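Local coordinates for acetyl-CoA hydrolase/transferase family protein (Porphyromonas gingivalis, PDB 2NVV) that probably hydrolyses acetyl-CoA or transfers coenzyme A between acetate and other carboxylic acids, as a zinc-binding member of the acetyl-CoA hydrolase/transferase family, at residues A[14-19]-A[153-157]; A[53-59]-A[75-81]; A[230-235]-A[423-428]. All coordinates share one frame. Residue numbers count along the deposited sequence, not the author numbering.

Contact 1. Residues A[14-19]-A[153-157]; sequences FVHHND and DRIIV
This is a loop-to-strand contact at one end of the large parallel sheet of the N-terminal domain, where a single arginine reaches from strand 154-160 to the loop between helix 8-12 and strand 20-23. The two backbones stay apart, 8.3 Å between the CA atoms of F14 and R154, so the long R154 side chain does the bridging. It leaves its strand with chi1 p and chi2 and chi3 both t, an extended arm that passes V122. NE and NH2 of R154 both donate hydrogen bonds to F14 O (2.9 and 3.1 Å). NH2 also makes a salt bridge to D19 OD2 (3.1 Å) and lies 3.6 Å from H16 CD2, near the plane of that ring. H16 to D19 form a type II turn, closed by D19 N to H16 O (3.0 Å), with N18 at positive phi, while D19 OD2 takes the amide N of H16 at 2.7 Å. Beside R154 along the strand, I156 CD1 makes apolar contacts with F14 CB (4.1 Å) and V15 CG2 (4.2 Å). R154 thus spans strand 122-127, which lies between strands 20-23 and 154-160 in the parallel sheet of an alpha/beta domain.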
ATOM      1  N   PHE A  14      17.328   5.385  35.177  1.00 13.18           N
ATOM      2  CA  PHE A  14      16.073   6.043  34.833  1.00 12.13           C
ATOM      3  C   PHE A  14      15.174   5.151  33.979  1.00 11.62           C
ATOM      4  O   PHE A  14      14.057   5.542  33.624  1.00 11.27           O
ATOM      5  CB  PHE A  14      16.330   7.352  34.094  1.00 12.52           C
ATOM      6  CG  PHE A  14      16.964   8.416  34.944  1.00 12.82           C
ATOM      7  CD1 PHE A  14      18.350   8.487  35.088  1.00 12.99           C
ATOM      8  CD2 PHE A  14      16.176   9.348  35.611  1.00 10.95           C
ATOM      9  CE1 PHE A  14      18.936   9.469  35.883  1.00 11.88           C
ATOM     10  CE2 PHE A  14      16.754  10.332  36.407  1.00 11.39           C
ATOM     11  CZ  PHE A  14      18.136  10.392  36.542  1.00 11.23           C
ATOM     12  N   VAL A  15      15.668   3.962  33.641  1.00 10.86           N
ATOM     13  CA  VAL A  15      14.901   3.007  32.849  1.00 10.03           C
ATOM     14  C   VAL A  15      14.512   1.867  33.778  1.00  9.59           C
ATOM     15  O   VAL A  15      15.367   1.277  34.444  1.00  9.30           O
ATOM     16  CB  VAL A  15      15.728   2.446  31.666  1.00  9.95           C
ATOM     17  CG1 VAL A  15      14.926   1.396  30.920  1.00  9.03           C
ATOM     18  CG2 VAL A  15      16.126   3.577  30.722  1.00 10.33           C
ATOM     19  N   HIS A  16      13.217   1.565  33.826  1.00 10.41           N
ATOM     20  CA  HIS A  16      12.718   0.513  34.703  1.00 10.44           C
ATOM     21  C   HIS A  16      12.013  -0.588  33.928  1.00 10.23           C
ATOM     22  O   HIS A  16      11.658  -0.416  32.762  1.00  9.88           O
ATOM     23  CB  HIS A  16      11.763   1.118  35.720  1.00 11.36           C
ATOM     24  CG  HIS A  16      12.265   2.388  36.325  1.00 13.88           C
ATOM     25  ND1 HIS A  16      13.217   2.415  37.321  1.00 14.97           N
ATOM     26  CD2 HIS A  16      11.971   3.680  36.051  1.00 14.90           C
ATOM     27  CE1 HIS A  16      13.488   3.668  37.636  1.00 16.23           C
ATOM     28  NE2 HIS A  16      12.746   4.456  36.878  1.00 15.78           N
ATOM     29  N   HIS A  17      11.814  -1.726  34.580  1.00  9.00           N
ATOM     30  CA  HIS A  17      11.152  -2.843  33.936  1.00  8.79           C
ATOM     31  C   HIS A  17       9.782  -2.401  33.462  1.00  8.89           C
ATOM     32  O   HIS A  17       9.087  -1.646  34.152  1.00  9.34           O
ATOM     33  CB  HIS A  17      11.015  -4.013  34.908  1.00  9.46           C
ATOM     34  CG  HIS A  17      10.056  -5.066  34.449  1.00 10.23           C
ATOM     35  ND1 HIS A  17       8.886  -5.349  35.121  1.00  9.94           N
ATOM     36  CD2 HIS A  17      10.076  -5.877  33.366  1.00  9.78           C
ATOM     37  CE1 HIS A  17       8.225  -6.292  34.471  1.00 10.25           C
ATOM     38  NE2 HIS A  17       8.926  -6.629  33.402  1.00 10.38           N
ATOM     39  N   ASN A  18       9.406  -2.865  32.276  1.00  7.67           N
ATOM     40  CA  ASN A  18       8.108  -2.553  31.686  1.00  7.62           C
ATOM     41  C   ASN A  18       7.992  -1.137  31.126  1.00  6.39           C
ATOM     42  O   ASN A  18       6.921  -0.728  30.681  1.00  6.39           O
ATOM     43  CB  ASN A  18       6.997  -2.791  32.700  1.00  8.63           C
ATOM     44  CG  ASN A  18       5.735  -3.320  32.058  1.00  9.44           C
ATOM     45  OD1 ASN A  18       5.730  -4.415  31.485  1.00 10.06           O
ATOM     46  ND2 ASN A  18       4.647  -2.544  32.149  1.00  9.93           N
ATOM     47  N   ASP A  19       9.083  -0.384  31.158  1.00  6.86           N
ATOM     48  CA  ASP A  19       9.072   0.956  30.597  1.00  6.39           C
ATOM     49  C   ASP A  19       9.151   0.798  29.088  1.00  6.39           C
ATOM     50  O   ASP A  19       9.723  -0.167  28.591  1.00  6.39           O
ATOM     51  CB  ASP A  19      10.292   1.769  31.048  1.00  7.17           C
ATOM     52  CG  ASP A  19      10.074   2.511  32.354  1.00  7.72           C
ATOM     53  OD1 ASP A  19       8.907   2.686  32.781  1.00  9.91           O
ATOM     54  OD2 ASP A  19      11.086   2.943  32.952  1.00  8.47           O
ATOM     55  N   ASP A 153       8.352  10.839  28.780  1.00  6.39           N
ATOM     56  CA  ASP A 153       8.249  11.471  30.088  1.00  6.68           C
ATOM     57  C   ASP A 153       9.610  12.075  30.452  1.00  6.46           C
ATOM     58  O   ASP A 153       9.693  13.157  31.039  1.00  6.39           O
ATOM     59  CB  ASP A 153       7.866  10.437  31.142  1.00  9.16           C
ATOM     60  CG  ASP A 153       6.397  10.075  31.108  1.00 10.63           C
ATOM     61  OD1 ASP A 153       6.040   9.036  31.706  1.00 10.52           O
ATOM     62  OD2 ASP A 153       5.600  10.829  30.506  1.00 11.08           O
ATOM     63  N   ARG A 154      10.676  11.358  30.115  1.00  6.39           N
ATOM     64  CA  ARG A 154      12.028  11.828  30.394  1.00  6.99           C
ATOM     65  C   ARG A 154      12.963  11.463  29.252  1.00  6.39           C
ATOM     66  O   ARG A 154      12.761  10.460  28.561  1.00  6.39           O
ATOM     67  CB  ARG A 154      12.533  11.251  31.718  1.00  6.90           C
ATOM     68  CG  ARG A 154      12.229   9.787  31.899  1.00  7.62           C
ATOM     69  CD  ARG A 154      12.559   9.302  33.309  1.00  6.93           C
ATOM     70  NE  ARG A 154      12.338   7.861  33.431  1.00  7.47           N
ATOM     71  CZ  ARG A 154      11.144   7.287  33.398  1.00  6.51           C
ATOM     72  NH1 ARG A 154      10.061   8.037  33.257  1.00  7.46           N
ATOM     73  NH2 ARG A 154      11.025   5.969  33.474  1.00  6.57           N
ATOM     74  N   ILE A 155      13.982  12.297  29.048  1.00  6.75           N
ATOM     75  CA  ILE A 155      14.943  12.098  27.969  1.00  7.50           C
ATOM     76  C   ILE A 155      16.363  11.917  28.460  1.00  6.73           C
ATOM     77  O   ILE A 155      16.831  12.661  29.316  1.00  6.39           O
ATOM     78  CB  ILE A 155      14.925  13.290  26.996  1.00  6.39           C
ATOM     79  CG1 ILE A 155      13.527  13.442  26.392  1.00  6.39           C
ATOM     80  CG2 ILE A 155      15.974  13.098  25.909  1.00  7.08           C
ATOM     81  CD1 ILE A 155      13.355  14.673  25.542  1.00  6.39           C
ATOM     82  N   ILE A 156      17.045  10.913  27.910  1.00  7.66           N
ATOM     83  CA  ILE A 156      18.434  10.639  28.253  1.00  8.31           C
ATOM     84  C   ILE A 156      19.270  10.972  27.026  1.00  8.07           C
ATOM     85  O   ILE A 156      19.200  10.280  26.016  1.00  8.40           O
ATOM     86  CB  ILE A 156      18.656   9.153  28.616  1.00  7.68           C
ATOM     87  CG1 ILE A 156      17.880   8.802  29.892  1.00  7.64           C
ATOM     88  CG2 ILE A 156      20.142   8.886  28.787  1.00  6.94           C
ATOM     89  CD1 ILE A 156      17.997   7.342  30.296  1.00  8.23           C
ATOM     90  N   VAL A 157      20.050  12.041  27.115  1.00  8.09           N
ATOM     91  CA  VAL A 157      20.895  12.474  26.003  1.00  9.72           C
ATOM     92  C   VAL A 157      22.329  11.934  26.042  1.00  9.92           C
ATOM     93  O   VAL A 157      22.937  11.784  27.104  1.00 10.02           O
ATOM     94  CB  VAL A 157      20.964  14.011  25.931  1.00  9.34           C
ATOM     95  CG1 VAL A 157      21.777  14.437  24.713  1.00  8.59           C
ATOM     96  CG2 VAL A 157      19.553  14.590  25.896  1.00  9.10           C
TER

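Contact 2. Residues A[53-59]-A[75-81]; sequences FKIGMFT and DAVKFRT
Strands 55-58 and 79-81 run parallel, their axes 4.9 Å apart at 5°. The backbone hydrogen bonds start with I55 N to A76 O (3.0 Å) and K78 N to I55 O (3.0 Å). K78 then takes helical angles and turns a corner, so that I55 pairs with V77 but M57 with R80. Next come M57 N to F79 O (2.9 Å), T81 N to M57 O (3.1 Å) and T59 N to T81 O (3.0 Å). The K78 side chain (chi1 p) lies with CB 3.7 Å from K54 CB and CG 3.5 Å from G56 N; its NZ is hydrogen-bonded to N18 OD1. On one face, selenomethionine M57 (chi1 m, chi2 t, chi3 p) lays its SE 4.0 Å from V77 CG2 and its CB 3.7 Å from R80 CD, against L67 and L71 of helix 65-73. R80 (chi1 t, chi2 p) reaches forward and across toward T59, its guanidinium offering a face to T59 CG2; NE pairs with D68 and NH1 with the carbonyl of A61, which T59 OG1 also meets. On the other face F79 (chi1 p) swings across G56, whose CA sits 3.6 Å from the ring centroid (CH-pi); a CB there would collide with F79 CE2. The edge of F79 points at the face of F58 (chi1 m), T-shaped, centroids 5.2 Å apart, planes at 67°. Extended K54 holds NZ 3.9 Å from D75 OD1, a long salt bridge. D75, at positive phi, follows helix 65-73 in a Schellman motif. Parallel neighbouring strands joined by that helix make a beta-alpha-beta unit.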
ATOM      1  N   PHE A  53      12.738  -8.034  34.067  1.00 12.57           N
ATOM      2  CA  PHE A  53      13.235  -6.789  33.497  1.00 11.68           C
ATOM      3  C   PHE A  53      13.268  -6.811  31.970  1.00 11.29           C
ATOM      4  O   PHE A  53      14.182  -7.369  31.348  1.00 10.00           O
ATOM      5  CB  PHE A  53      14.618  -6.445  34.047  1.00 10.58           C
ATOM      6  CG  PHE A  53      14.983  -4.999  33.873  1.00 10.31           C
ATOM      7  CD1 PHE A  53      15.071  -4.437  32.603  1.00  9.39           C
ATOM      8  CD2 PHE A  53      15.207  -4.183  34.983  1.00  9.00           C
ATOM      9  CE1 PHE A  53      15.373  -3.087  32.435  1.00  9.50           C
ATOM     10  CE2 PHE A  53      15.510  -2.831  34.828  1.00  7.41           C
ATOM     11  CZ  PHE A  53      15.592  -2.283  33.546  1.00  8.47           C
ATOM     12  N   LYS A  54      12.248  -6.202  31.381  1.00 10.58           N
ATOM     13  CA  LYS A  54      12.123  -6.102  29.934  1.00  9.96           C
ATOM     14  C   LYS A  54      11.449  -4.782  29.602  1.00  9.33           C
ATOM     15  O   LYS A  54      10.513  -4.357  30.285  1.00 10.46           O
ATOM     16  CB  LYS A  54      11.293  -7.261  29.378  1.00 10.21           C
ATOM     17  CG  LYS A  54      11.887  -8.629  29.638  1.00  9.17           C
ATOM     18  CD  LYS A  54      11.178  -9.662  28.811  1.00  7.25           C
ATOM     19  CE  LYS A  54      11.628 -11.064  29.139  1.00  6.78           C
ATOM     20  NZ  LYS A  54      11.006 -12.002  28.162  1.00  8.37           N
ATOM     21  N   ILE A  55      11.938  -4.131  28.552  1.00  8.92           N
ATOM     22  CA  ILE A  55      11.400  -2.845  28.125  1.00  8.56           C
ATOM     23  C   ILE A  55      10.802  -2.938  26.732  1.00  6.99           C
ATOM     24  O   ILE A  55      11.176  -3.808  25.938  1.00  6.39           O
ATOM     25  CB  ILE A  55      12.498  -1.771  28.083  1.00  7.97           C
ATOM     26  CG1 ILE A  55      13.614  -2.235  27.136  1.00  8.17           C
ATOM     27  CG2 ILE A  55      13.041  -1.503  29.488  1.00  9.48           C
ATOM     28  CD1 ILE A  55      14.694  -1.187  26.856  1.00  9.07           C
ATOM     29  N   GLY A  56       9.868  -2.037  26.443  1.00  7.52           N
ATOM     30  CA  GLY A  56       9.250  -2.010  25.132  1.00  7.60           C
ATOM     31  C   GLY A  56      10.187  -1.152  24.317  1.00  7.55           C
ATOM     32  O   GLY A  56      10.732  -0.197  24.846  1.00  7.41           O
HETATM   33  N   MSE A  57      10.375  -1.469  23.042  1.00  7.62           N
HETATM   34  CA  MSE A  57      11.298  -0.698  22.221  1.00  9.36           C
HETATM   35  C   MSE A  57      10.722  -0.149  20.929  1.00  8.76           C
HETATM   36  O   MSE A  57      10.223  -0.895  20.097  1.00  7.92           O
HETATM   37  CB  MSE A  57      12.511  -1.558  21.882  1.00 10.96           C
HETATM   38  CG  MSE A  57      13.278  -2.057  23.084  1.00 14.67           C
HETATM   39 SE   MSE A  57      14.681  -3.306  22.593  1.00 22.46          SE
HETATM   40  CE  MSE A  57      15.787  -2.098  21.560  1.00 19.48           C
ATOM     41  N   PHE A  58      10.807   1.164  20.772  1.00  7.39           N
ATOM     42  CA  PHE A  58      10.347   1.851  19.565  1.00  6.39           C
ATOM     43  C   PHE A  58      11.612   2.489  18.991  1.00  6.39           C
ATOM     44  O   PHE A  58      12.293   3.249  19.693  1.00  6.39           O
ATOM     45  CB  PHE A  58       9.368   2.994  19.881  1.00  6.39           C
ATOM     46  CG  PHE A  58       8.078   2.568  20.542  1.00  6.39           C
ATOM     47  CD1 PHE A  58       7.811   2.913  21.871  1.00  6.39           C
ATOM     48  CD2 PHE A  58       7.104   1.883  19.819  1.00  6.39           C
ATOM     49  CE1 PHE A  58       6.594   2.588  22.469  1.00  6.65           C
ATOM     50  CE2 PHE A  58       5.879   1.549  20.404  1.00  7.17           C
ATOM     51  CZ  PHE A  58       5.621   1.902  21.735  1.00  6.42           C
ATOM     52  N   THR A  59      11.933   2.187  17.735  1.00  7.13           N
ATOM     53  CA  THR A  59      13.111   2.768  17.092  1.00  6.39           C
ATOM     54  C   THR A  59      12.723   3.298  15.709  1.00  6.39           C
ATOM     55  O   THR A  59      11.576   3.171  15.287  1.00  6.39           O
ATOM     56  CB  THR A  59      14.227   1.716  16.907  1.00  6.39           C
ATOM     57  OG1 THR A  59      13.794   0.718  15.965  1.00  6.83           O
ATOM     58  CG2 THR A  59      14.555   1.049  18.210  1.00  6.39           C
ATOM     59  N   ASP A  75      18.163 -10.507  27.068  1.00 10.34           N
ATOM     60  CA  ASP A  75      16.800 -11.019  27.144  1.00 10.63           C
ATOM     61  C   ASP A  75      15.921 -10.003  27.881  1.00  9.16           C
ATOM     62  O   ASP A  75      15.192 -10.338  28.800  1.00  9.18           O
ATOM     63  CB  ASP A  75      16.790 -12.378  27.863  1.00 12.07           C
ATOM     64  CG  ASP A  75      15.425 -13.073  27.803  1.00 14.87           C
ATOM     65  OD1 ASP A  75      14.647 -12.801  26.862  1.00 16.42           O
ATOM     66  OD2 ASP A  75      15.135 -13.900  28.695  1.00 14.54           O
ATOM     67  N   ALA A  76      16.000  -8.747  27.452  1.00  8.50           N
ATOM     68  CA  ALA A  76      15.242  -7.671  28.083  1.00  7.46           C
ATOM     69  C   ALA A  76      14.341  -6.973  27.091  1.00  7.28           C
ATOM     70  O   ALA A  76      14.026  -5.800  27.259  1.00  7.82           O
ATOM     71  CB  ALA A  76      16.210  -6.653  28.719  1.00  7.18           C
ATOM     72  N   VAL A  77      13.919  -7.691  26.063  1.00  7.69           N
ATOM     73  CA  VAL A  77      13.056  -7.108  25.045  1.00  7.66           C
ATOM     74  C   VAL A  77      11.627  -7.600  25.215  1.00  7.95           C
ATOM     75  O   VAL A  77      11.336  -8.741  24.861  1.00  7.92           O
ATOM     76  CB  VAL A  77      13.524  -7.512  23.620  1.00  6.43           C
ATOM     77  CG1 VAL A  77      12.674  -6.823  22.580  1.00  6.39           C
ATOM     78  CG2 VAL A  77      14.989  -7.185  23.432  1.00  7.05           C
ATOM     79  N   LYS A  78      10.731  -6.765  25.739  1.00  7.64           N
ATOM     80  CA  LYS A  78       9.348  -7.214  25.899  1.00  7.16           C
ATOM     81  C   LYS A  78       8.649  -7.155  24.542  1.00  6.39           C
ATOM     82  O   LYS A  78       7.848  -8.028  24.206  1.00  6.39           O
ATOM     83  CB  LYS A  78       8.595  -6.378  26.949  1.00  8.13           C
ATOM     84  CG  LYS A  78       8.056  -5.043  26.481  1.00 10.71           C
ATOM     85  CD  LYS A  78       7.093  -4.439  27.526  1.00 11.36           C
ATOM     86  CE  LYS A  78       5.953  -5.401  27.844  1.00 12.61           C
ATOM     87  NZ  LYS A  78       4.908  -4.801  28.739  1.00 13.10           N
ATOM     88  N   PHE A  79       8.950  -6.122  23.764  1.00  6.39           N
ATOM     89  CA  PHE A  79       8.392  -5.998  22.425  1.00  6.39           C
ATOM     90  C   PHE A  79       9.265  -5.043  21.626  1.00  6.62           C
ATOM     91  O   PHE A  79       9.887  -4.144  22.187  1.00  6.39           O
ATOM     92  CB  PHE A  79       6.918  -5.546  22.458  1.00  6.39           C
ATOM     93  CG  PHE A  79       6.715  -4.066  22.664  1.00  6.39           C
ATOM     94  CD1 PHE A  79       7.055  -3.154  21.665  1.00  6.73           C
ATOM     95  CD2 PHE A  79       6.148  -3.588  23.851  1.00  6.39           C
ATOM     96  CE1 PHE A  79       6.835  -1.787  21.828  1.00  6.81           C
ATOM     97  CE2 PHE A  79       5.922  -2.222  24.034  1.00  6.39           C
ATOM     98  CZ  PHE A  79       6.269  -1.314  23.011  1.00  6.53           C
ATOM     99  N   ARG A  80       9.303  -5.250  20.310  1.00  7.60           N
ATOM    100  CA  ARG A  80      10.137  -4.451  19.418  1.00  6.39           C
ATOM    101  C   ARG A  80       9.443  -4.007  18.123  1.00  6.39           C
ATOM    102  O   ARG A  80       8.691  -4.772  17.511  1.00  6.39           O
ATOM    103  CB  ARG A  80      11.389  -5.263  19.069  1.00  6.39           C
ATOM    104  CG  ARG A  80      12.354  -4.590  18.120  1.00  6.39           C
ATOM    105  CD  ARG A  80      13.214  -3.574  18.839  1.00  6.39           C
ATOM    106  NE  ARG A  80      14.268  -3.080  17.957  1.00  6.39           N
ATOM    107  CZ  ARG A  80      14.059  -2.327  16.885  1.00  6.39           C
ATOM    108  NH1 ARG A  80      15.082  -1.937  16.132  1.00  6.39           N
ATOM    109  NH2 ARG A  80      12.831  -1.952  16.578  1.00  6.39           N
ATOM    110  N   THR A  81       9.718  -2.767  17.717  1.00  6.39           N
ATOM    111  CA  THR A  81       9.170  -2.176  16.491  1.00  6.39           C
ATOM    112  C   THR A  81      10.089  -1.042  16.047  1.00  6.93           C
ATOM    113  O   THR A  81      10.751  -0.411  16.871  1.00  6.39           O
ATOM    114  CB  THR A  81       7.780  -1.552  16.690  1.00  6.65           C
ATOM    115  OG1 THR A  81       7.243  -1.950  17.952  1.00 10.06           O
ATOM    116  CG2 THR A  81       6.845  -1.992  15.589  1.00  6.39           C
TER

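Contact 3. Residues A[230-235]-A[423-428]; sequences AIGDNV and ISEWGV
A helix packs here against a beta hairpin with a two-residue turn, E425 and W426, at the edge of the mixed sheet of the C-terminal half: helix 226-245 lies over the turn that joins strand 421-424 to its antiparallel neighbour 427-430. Follow the hairpin from I423. Its side chain (chi1 m, chi2 t) points at the helix, with CG2 3.5 Å from N234 CB and CD1 4.1 Å from V235 CG2, while its backbone pairs with strand 389-392. S424 turns its side chain away, where OG meets the carbonyl of C447; its own carbonyl faces the helix, and N234 ND2 donates to S424 O at 2.8 Å. N234 ND2, on a chi1 m side chain, thus bridges the carbonyls of S424 and E425, the second weakly, at 3.5 Å from E425 O. E425 and W426 both have helical angles and form the two corner residues. The two backbones come closest here, CA of I231 to CA of E425 4.5 Å; I231 CG1 lies 3.4 Å from E425 N, and A230 CB is 3.5 Å from E425 CB. The carboxylate of E425 goes to S395 instead. W426 points away from the helix and meets the ring of H449 at about 90°. G427 takes phi 154°, where a CB would jam against the carbonyl O of W426, and closes the hairpin through S424 N to G427 O (3.2 Å). V428 turns back to the helix near F238, and its CG1 rests 4.0 Å from N234 CB.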
ATOM      1  N   ALA A 230      25.546  -7.028 -13.469  1.00  6.39           N
ATOM      2  CA  ALA A 230      24.523  -7.241 -14.479  1.00  7.28           C
ATOM      3  C   ALA A 230      23.222  -6.559 -14.058  1.00  6.39           C
ATOM      4  O   ALA A 230      22.667  -5.750 -14.801  1.00  6.39           O
ATOM      5  CB  ALA A 230      24.298  -8.740 -14.675  1.00  6.39           C
ATOM      6  N   ILE A 231      22.745  -6.885 -12.861  1.00  6.39           N
ATOM      7  CA  ILE A 231      21.522  -6.304 -12.344  1.00  6.39           C
ATOM      8  C   ILE A 231      21.564  -4.780 -12.385  1.00  6.39           C
ATOM      9  O   ILE A 231      20.646  -4.143 -12.900  1.00  6.39           O
ATOM     10  CB  ILE A 231      21.257  -6.774 -10.887  1.00  6.39           C
ATOM     11  CG1 ILE A 231      20.860  -8.251 -10.886  1.00  6.39           C
ATOM     12  CG2 ILE A 231      20.171  -5.898 -10.238  1.00  6.39           C
ATOM     13  CD1 ILE A 231      20.696  -8.858  -9.528  1.00  6.39           C
ATOM     14  N   GLY A 232      22.629  -4.199 -11.850  1.00  6.39           N
ATOM     15  CA  GLY A 232      22.753  -2.750 -11.841  1.00  6.39           C
ATOM     16  C   GLY A 232      22.689  -2.105 -13.219  1.00  6.39           C
ATOM     17  O   GLY A 232      22.123  -1.026 -13.386  1.00  6.39           O
ATOM     18  N   ASP A 233      23.277  -2.762 -14.213  1.00  6.39           N
ATOM     19  CA  ASP A 233      23.288  -2.237 -15.564  1.00  6.39           C
ATOM     20  C   ASP A 233      21.893  -2.299 -16.133  1.00  6.39           C
ATOM     21  O   ASP A 233      21.436  -1.358 -16.793  1.00  6.39           O
ATOM     22  CB  ASP A 233      24.224  -3.059 -16.456  1.00  7.50           C
ATOM     23  CG  ASP A 233      24.459  -2.406 -17.815  1.00  6.90           C
ATOM     24  OD1 ASP A 233      25.250  -1.442 -17.878  1.00  7.71           O
ATOM     25  OD2 ASP A 233      23.841  -2.838 -18.809  1.00  6.43           O
ATOM     26  N   ASN A 234      21.209  -3.409 -15.887  1.00  6.39           N
ATOM     27  CA  ASN A 234      19.859  -3.563 -16.401  1.00  6.39           C
ATOM     28  C   ASN A 234      18.936  -2.476 -15.887  1.00  6.39           C
ATOM     29  O   ASN A 234      18.121  -1.950 -16.643  1.00  6.42           O
ATOM     30  CB  ASN A 234      19.302  -4.933 -16.046  1.00  6.39           C
ATOM     31  CG  ASN A 234      20.053  -6.046 -16.733  1.00  6.39           C
ATOM     32  OD1 ASN A 234      20.689  -5.826 -17.751  1.00  6.39           O
ATOM     33  ND2 ASN A 234      19.971  -7.253 -16.184  1.00  6.39           N
ATOM     34  N   VAL A 235      19.073  -2.139 -14.607  1.00  6.39           N
ATOM     35  CA  VAL A 235      18.258  -1.098 -14.000  1.00  6.39           C
ATOM     36  C   VAL A 235      18.490   0.232 -14.693  1.00  6.39           C
ATOM     37  O   VAL A 235      17.550   0.885 -15.123  1.00  6.39           O
ATOM     38  CB  VAL A 235      18.579  -0.929 -12.507  1.00  6.39           C
ATOM     39  CG1 VAL A 235      17.721   0.185 -11.919  1.00  6.39           C
ATOM     40  CG2 VAL A 235      18.334  -2.236 -11.770  1.00  6.58           C
ATOM     41  N   ILE A 423      13.684  -7.040 -12.013  1.00  6.39           N
ATOM     42  CA  ILE A 423      14.928  -7.148 -12.752  1.00  6.39           C
ATOM     43  C   ILE A 423      15.993  -8.047 -12.111  1.00  6.39           C
ATOM     44  O   ILE A 423      16.333  -7.893 -10.937  1.00  7.66           O
ATOM     45  CB  ILE A 423      15.545  -5.745 -12.937  1.00  6.39           C
ATOM     46  CG1 ILE A 423      14.597  -4.866 -13.738  1.00  6.39           C
ATOM     47  CG2 ILE A 423      16.901  -5.848 -13.622  1.00  6.67           C
ATOM     48  CD1 ILE A 423      15.000  -3.409 -13.786  1.00  6.39           C
ATOM     49  N   SER A 424      16.517  -8.992 -12.879  1.00  7.27           N
ATOM     50  CA  SER A 424      17.589  -9.853 -12.382  1.00  6.98           C
ATOM     51  C   SER A 424      18.764  -9.689 -13.352  1.00  6.39           C
ATOM     52  O   SER A 424      18.751  -8.797 -14.197  1.00  6.39           O
ATOM     53  CB  SER A 424      17.144 -11.321 -12.304  1.00  6.39           C
ATOM     54  OG  SER A 424      16.956 -11.884 -13.585  1.00  6.39           O
ATOM     55  N   GLU A 425      19.780 -10.525 -13.233  1.00  6.49           N
ATOM     56  CA  GLU A 425      20.925 -10.418 -14.125  1.00  6.49           C
ATOM     57  C   GLU A 425      20.574 -10.826 -15.557  1.00  6.39           C
ATOM     58  O   GLU A 425      21.263 -10.445 -16.507  1.00  6.39           O
ATOM     59  CB  GLU A 425      22.078 -11.285 -13.624  1.00  6.39           C
ATOM     60  CG  GLU A 425      21.851 -12.806 -13.699  1.00  6.39           C
ATOM     61  CD  GLU A 425      21.060 -13.388 -12.532  1.00  6.39           C
ATOM     62  OE1 GLU A 425      21.079 -14.622 -12.379  1.00  6.97           O
ATOM     63  OE2 GLU A 425      20.414 -12.642 -11.772  1.00  6.39           O
ATOM     64  N   TRP A 426      19.488 -11.579 -15.700  1.00  6.39           N
ATOM     65  CA  TRP A 426      19.034 -12.073 -16.987  1.00  6.39           C
ATOM     66  C   TRP A 426      18.239 -11.097 -17.845  1.00  6.93           C
ATOM     67  O   TRP A 426      18.156 -11.273 -19.054  1.00  7.65           O
ATOM     68  CB  TRP A 426      18.211 -13.337 -16.773  1.00  6.39           C
ATOM     69  CG  TRP A 426      19.012 -14.457 -16.216  1.00  6.39           C
ATOM     70  CD1 TRP A 426      18.786 -15.130 -15.055  1.00  6.39           C
ATOM     71  CD2 TRP A 426      20.173 -15.049 -16.806  1.00  6.96           C
ATOM     72  NE1 TRP A 426      19.739 -16.110 -14.882  1.00  6.39           N
ATOM     73  CE2 TRP A 426      20.601 -16.078 -15.946  1.00  6.39           C
ATOM     74  CE3 TRP A 426      20.893 -14.810 -17.983  1.00  6.39           C
ATOM     75  CZ2 TRP A 426      21.713 -16.868 -16.224  1.00  6.39           C
ATOM     76  CZ3 TRP A 426      21.997 -15.593 -18.258  1.00  6.39           C
ATOM     77  CH2 TRP A 426      22.397 -16.610 -17.382  1.00  6.45           C
ATOM     78  N   GLY A 427      17.651 -10.076 -17.232  1.00  7.39           N
ATOM     79  CA  GLY A 427      16.871  -9.121 -18.001  1.00  6.39           C
ATOM     80  C   GLY A 427      15.816  -8.467 -17.146  1.00  6.39           C
ATOM     81  O   GLY A 427      15.794  -8.678 -15.938  1.00  6.39           O
ATOM     82  N   VAL A 428      14.942  -7.680 -17.764  1.00  6.84           N
ATOM     83  CA  VAL A 428      13.900  -6.991 -17.015  1.00  6.76           C
ATOM     84  C   VAL A 428      12.493  -7.405 -17.447  1.00  6.39           C
ATOM     85  O   VAL A 428      12.235  -7.641 -18.631  1.00  6.39           O
ATOM     86  CB  VAL A 428      14.034  -5.452 -17.162  1.00  6.39           C
ATOM     87  CG1 VAL A 428      15.498  -5.064 -17.220  1.00  6.96           C
ATOM     88  CG2 VAL A 428      13.305  -4.971 -18.383  1.00  6.79           C
TER

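Contacts 1 and 2 share one sheet and touch directly: N18 N lies 2.7 Å from K54 O and D19 O 2.9 Å from G56 N, probable hydrogen bonds through which the end of the loop 14-19 runs on beside strand 55-58. Along the chain, contact 2 is nested inside contact 1. In contact 2 the side chain of T59 is about 11 Å from that of E284, the predicted thioester-forming residue, that of R80 about 10 Å from that of N374, predicted to bind CoA, and that of T81 about 12 Å from a zinc ion. Contact 3 lies across the molecule, its centre about 40 Å from that of contact 2 and 48 Å from that of contact 1, yet the side chains of I231 and V262, a predicted CoA-binding residue, are about 4 Å apart.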